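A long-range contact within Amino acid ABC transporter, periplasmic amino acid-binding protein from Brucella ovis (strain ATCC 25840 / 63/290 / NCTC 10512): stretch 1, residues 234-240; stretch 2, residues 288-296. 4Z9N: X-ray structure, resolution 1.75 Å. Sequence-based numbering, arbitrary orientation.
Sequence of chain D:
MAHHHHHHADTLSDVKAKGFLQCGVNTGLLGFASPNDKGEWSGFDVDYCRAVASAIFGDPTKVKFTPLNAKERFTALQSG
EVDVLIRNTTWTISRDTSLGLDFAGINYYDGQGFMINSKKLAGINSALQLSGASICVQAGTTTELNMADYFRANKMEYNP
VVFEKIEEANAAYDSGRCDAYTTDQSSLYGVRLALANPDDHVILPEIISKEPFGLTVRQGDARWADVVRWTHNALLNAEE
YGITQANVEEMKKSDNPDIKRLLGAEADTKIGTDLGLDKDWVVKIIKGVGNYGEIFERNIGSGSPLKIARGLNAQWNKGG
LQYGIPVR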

ATOM      1  N   ALA D 234      10.058  -2.755  -7.298  1.00 16.79           N
ATOM      2  CA  ALA D 234      11.038  -2.553  -8.353  1.00 17.06           C
ATOM      3  C   ALA D 234      10.323  -2.427  -9.693  1.00 16.71           C
ATOM      4  O   ALA D 234      10.669  -1.565 -10.506  1.00 18.16           O
ATOM      5  CB  ALA D 234      12.058  -3.695  -8.397  1.00 15.13           C
ATOM      6  N   LEU D 235       9.330  -3.280  -9.921  1.00 13.63           N
ATOM      7  CA  LEU D 235       8.569  -3.211 -11.170  1.00 14.86           C
ATOM      8  C   LEU D 235       7.909  -1.840 -11.336  1.00 14.44           C
ATOM      9  O   LEU D 235       7.893  -1.270 -12.438  1.00 15.11           O
ATOM     10  CB  LEU D 235       7.503  -4.310 -11.223  1.00 15.45           C
ATOM     11  CG  LEU D 235       8.040  -5.735 -11.415  1.00 15.39           C
ATOM     12  CD1 LEU D 235       6.937  -6.757 -11.181  1.00 14.58           C
ATOM     13  CD2 LEU D 235       8.645  -5.892 -12.809  1.00 19.38           C
ATOM     14  N   LEU D 236       7.336  -1.331 -10.243  1.00 15.23           N
ATOM     15  CA  LEU D 236       6.690  -0.017 -10.262  1.00 15.45           C
ATOM     16  C   LEU D 236       7.697   1.118 -10.488  1.00 17.11           C
ATOM     17  O   LEU D 236       7.476   1.988 -11.332  1.00 14.16           O
ATOM     18  CB  LEU D 236       5.927   0.223  -8.963  1.00 14.84           C
ATOM     19  CG  LEU D 236       4.681  -0.664  -8.764  1.00 11.29           C
ATOM     20  CD1 LEU D 236       3.977  -0.368  -7.424  1.00 12.35           C
ATOM     21  CD2 LEU D 236       3.686  -0.522  -9.938  1.00 12.24           C
ATOM     22  N   ASN D 237       8.788   1.120  -9.718  1.00 12.60           N
ATOM     23  CA  ASN D 237       9.795   2.173  -9.859  1.00 14.30           C
ATOM     24  C   ASN D 237      10.374   2.203 -11.275  1.00 17.27           C
ATOM     25  O   ASN D 237      10.559   3.285 -11.845  1.00 14.75           O
ATOM     26  CB  ASN D 237      10.925   2.007  -8.826  1.00 15.70           C
ATOM     27  CG  ASN D 237      10.612   2.684  -7.498  1.00 15.42           C
ATOM     28  OD1 ASN D 237      10.775   3.895  -7.351  1.00 15.63           O
ATOM     29  ND2 ASN D 237      10.152   1.901  -6.525  1.00 13.82           N
ATOM     30  N   ALA D 238      10.644   1.027 -11.835  1.00 17.44           N
ATOM     31  CA  ALA D 238      11.213   0.943 -13.177  1.00 19.58           C
ATOM     32  C   ALA D 238      10.276   1.581 -14.193  1.00 17.80           C
ATOM     33  O   ALA D 238      10.719   2.351 -15.052  1.00 18.10           O
ATOM     34  CB  ALA D 238      11.506  -0.500 -13.557  1.00 19.96           C
ATOM     35  N   GLU D 239       8.980   1.305 -14.087  1.00 15.83           N
ATOM     36  CA  GLU D 239       8.060   1.931 -15.033  1.00 20.76           C
ATOM     37  C   GLU D 239       8.079   3.446 -14.841  1.00 15.29           C
ATOM     38  O   GLU D 239       8.176   4.200 -15.816  1.00 17.76           O
ATOM     39  CB  GLU D 239       6.624   1.411 -14.906  1.00 18.19           C
ATOM     40  CG  GLU D 239       5.744   2.005 -16.013  1.00 16.95           C
ATOM     41  CD  GLU D 239       4.263   1.731 -15.874  1.00 19.12           C
ATOM     42  OE1 GLU D 239       3.807   1.290 -14.790  1.00 15.31           O
ATOM     43  OE2 GLU D 239       3.549   1.954 -16.882  1.00 19.06           O
ATOM     44  N   GLU D 240       8.016   3.894 -13.590  1.00 14.61           N
ATOM     45  CA  GLU D 240       8.032   5.333 -13.302  1.00 16.35           C
ATOM     46  C   GLU D 240       9.271   6.028 -13.895  1.00 16.11           C
ATOM     47  O   GLU D 240       9.202   7.186 -14.349  1.00 16.90           O
ATOM     48  CB  GLU D 240       7.969   5.586 -11.785  1.00 17.14           C
ATOM     49  CG  GLU D 240       7.803   7.075 -11.447  1.00 18.31           C
ATOM     50  CD  GLU D 240       7.882   7.371  -9.953  1.00 19.87           C
ATOM     51  OE1 GLU D 240       7.546   6.480  -9.150  1.00 17.33           O
ATOM     52  OE2 GLU D 240       8.298   8.499  -9.599  1.00 20.98           O
ATOM     53  N   GLY D 288      14.044  -9.975 -17.334  1.00 24.31           N
ATOM     54  CA  GLY D 288      13.219 -11.169 -17.327  1.00 24.27           C
ATOM     55  C   GLY D 288      11.785 -10.964 -17.783  1.00 23.64           C
ATOM     56  O   GLY D 288      11.242 -11.793 -18.517  1.00 24.53           O
ATOM     57  N   VAL D 289      11.163  -9.867 -17.353  1.00 23.43           N
ATOM     58  CA  VAL D 289       9.726  -9.682 -17.575  1.00 22.95           C
ATOM     59  C   VAL D 289       9.350  -8.249 -17.986  1.00 22.02           C
ATOM     60  O   VAL D 289       8.191  -7.987 -18.306  1.00 22.70           O
ATOM     61  CB  VAL D 289       8.922 -10.087 -16.314  1.00 20.30           C
ATOM     62  CG1 VAL D 289       9.070 -11.604 -16.023  1.00 21.06           C
ATOM     63  CG2 VAL D 289       9.349  -9.249 -15.117  1.00 19.12           C
ATOM     64  N   GLY D 290      10.312  -7.333 -17.988  1.00 21.12           N
ATOM     65  CA  GLY D 290      10.024  -5.932 -18.259  1.00 22.60           C
ATOM     66  C   GLY D 290       9.436  -5.237 -17.038  1.00 21.32           C
ATOM     67  O   GLY D 290       9.345  -5.843 -15.969  1.00 18.31           O
ATOM     68  N   ASN D 291       9.025  -3.975 -17.177  1.00 18.67           N
ATOM     69  CA  ASN D 291       8.493  -3.256 -16.008  1.00 20.11           C
ATOM     70  C   ASN D 291       6.991  -3.518 -15.811  1.00 18.32           C
ATOM     71  O   ASN D 291       6.368  -4.250 -16.590  1.00 18.15           O
ATOM     72  CB  ASN D 291       8.780  -1.737 -16.103  1.00 18.00           C
ATOM     73  CG  ASN D 291       8.005  -1.029 -17.223  1.00 17.87           C
ATOM     74  OD1 ASN D 291       6.807  -1.245 -17.427  1.00 17.78           O
ATOM     75  ND2 ASN D 291       8.695  -0.134 -17.929  1.00 18.78           N
ATOM     76  N   TYR D 292       6.416  -2.909 -14.777  1.00 16.59           N
ATOM     77  CA  TYR D 292       5.004  -3.127 -14.448  1.00 16.16           C
ATOM     78  C   TYR D 292       4.079  -2.854 -15.642  1.00 15.44           C
ATOM     79  O   TYR D 292       3.157  -3.615 -15.907  1.00 16.45           O
ATOM     80  CB  TYR D 292       4.578  -2.239 -13.277  1.00 15.80           C
ATOM     81  CG  TYR D 292       3.139  -2.454 -12.879  1.00 16.51           C
ATOM     82  CD1 TYR D 292       2.791  -3.457 -11.977  1.00 16.47           C
ATOM     83  CD2 TYR D 292       2.125  -1.661 -13.396  1.00 18.42           C
ATOM     84  CE1 TYR D 292       1.472  -3.660 -11.603  1.00 14.12           C
ATOM     85  CE2 TYR D 292       0.793  -1.868 -13.034  1.00 12.92           C
ATOM     86  CZ  TYR D 292       0.480  -2.862 -12.137  1.00 14.12           C
ATOM     87  OH  TYR D 292      -0.842  -3.045 -11.781  1.00 14.17           O
ATOM     88  N   GLY D 293       4.324  -1.746 -16.341  1.00 15.95           N
ATOM     89  CA  GLY D 293       3.468  -1.363 -17.452  1.00 16.69           C
ATOM     90  C   GLY D 293       3.561  -2.355 -18.588  1.00 17.83           C
ATOM     91  O   GLY D 293       2.577  -2.635 -19.281  1.00 22.00           O
ATOM     92  N   GLU D 294       4.766  -2.883 -18.793  1.00 18.41           N
ATOM     93  CA  GLU D 294       4.965  -3.872 -19.833  1.00 20.95           C
ATOM     94  C   GLU D 294       4.234  -5.175 -19.511  1.00 22.45           C
ATOM     95  O   GLU D 294       3.668  -5.798 -20.413  1.00 21.73           O
ATOM     96  CB  GLU D 294       6.451  -4.125 -20.048  1.00 20.45           C
ATOM     97  CG  GLU D 294       7.217  -2.892 -20.528  1.00 24.46           C
ATOM     98  CD  GLU D 294       8.627  -3.238 -20.917  1.00 26.11           C
ATOM     99  OE1 GLU D 294       8.856  -3.566 -22.114  1.00 29.37           O
ATOM    100  OE2 GLU D 294       9.507  -3.198 -20.033  1.00 22.12           O
ATOM    101  N   ILE D 295       4.229  -5.567 -18.237  1.00 20.87           N
ATOM    102  CA  ILE D 295       3.502  -6.753 -17.801  1.00 20.54           C
ATOM    103  C   ILE D 295       2.011  -6.527 -17.991  1.00 20.84           C
ATOM    104  O   ILE D 295       1.297  -7.410 -18.473  1.00 20.22           O
ATOM    105  CB  ILE D 295       3.824  -7.103 -16.329  1.00 16.97           C
ATOM    106  CG1 ILE D 295       5.294  -7.506 -16.185  1.00 22.93           C
ATOM    107  CG2 ILE D 295       2.916  -8.215 -15.817  1.00 16.77           C
ATOM    108  CD1 ILE D 295       5.734  -7.630 -14.727  1.00 23.45           C
ATOM    109  N   PHE D 296       1.550  -5.336 -17.623  1.00 16.99           N
ATOM    110  CA  PHE D 296       0.138  -4.979 -17.757  1.00 18.49           C
ATOM    111  C   PHE D 296      -0.288  -5.043 -19.220  1.00 18.09           C
ATOM    112  O   PHE D 296      -1.253  -5.716 -19.574  1.00 18.47           O
ATOM    113  CB  PHE D 296      -0.127  -3.572 -17.182  1.00 16.27           C
ATOM    114  CG  PHE D 296      -1.584  -3.247 -17.007  1.00 17.68           C
ATOM    115  CD1 PHE D 296      -2.370  -2.913 -18.098  1.00 19.49           C
ATOM    116  CD2 PHE D 296      -2.168  -3.270 -15.746  1.00 19.68           C
ATOM    117  CE1 PHE D 296      -3.713  -2.621 -17.941  1.00 20.10           C
ATOM    118  CE2 PHE D 296      -3.508  -2.973 -15.583  1.00 14.54           C
ATOM    119  CZ  PHE D 296      -4.283  -2.655 -16.679  1.00 15.38           C
TER

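Helix 292-296 runs nearly at right angles to helix 234-240 (99° between their N-to-C directions); the closest CA pair is Leu 235 and Asn 291, with Leu 235 CA and Asn 291 CA 4.8 Å apart, just before helix 292-296. Val 289 touches Leu 235 lightly, CG2 to CD2 at 4.1 Å. Gly 290, whose positive phi favours glycine, turns the chain; its O lies 3.2 Å from Leu 235 CD2, buried against a methyl group that offers no hydrogen bond. Asn 291 caps the new helix: its OD1 accepts from Glu 294 N (3.0 Å) and, weakly, from Gly 293 N (2.8 Å), while Glu 294 OE2 accepts from Asn 291 N at 3.0 Å. Asn 291 CB packs 3.9 Å from Ala 238 CB. Tyr 292 N, in the first turn and without an acceptor from its own helix, donates to Leu 235 O (3.2 Å, 162°), an oxygen that also accepts from Glu 239 N at 3.2 Å. Leu 236 CD2 sits over one face of the Tyr 292 ring, 3.8 Å from its centroid, and Glu 239 OE1 lies at the ring edge, 3.7 Å from Tyr 292 CD2. Gly 293 CA approaches Glu 239 OE2 to 3.4 Å; a CB there would clash with that oxygen. Ile 295 CD1 closes the contact against Leu 235 CD1 at 3.8 Å.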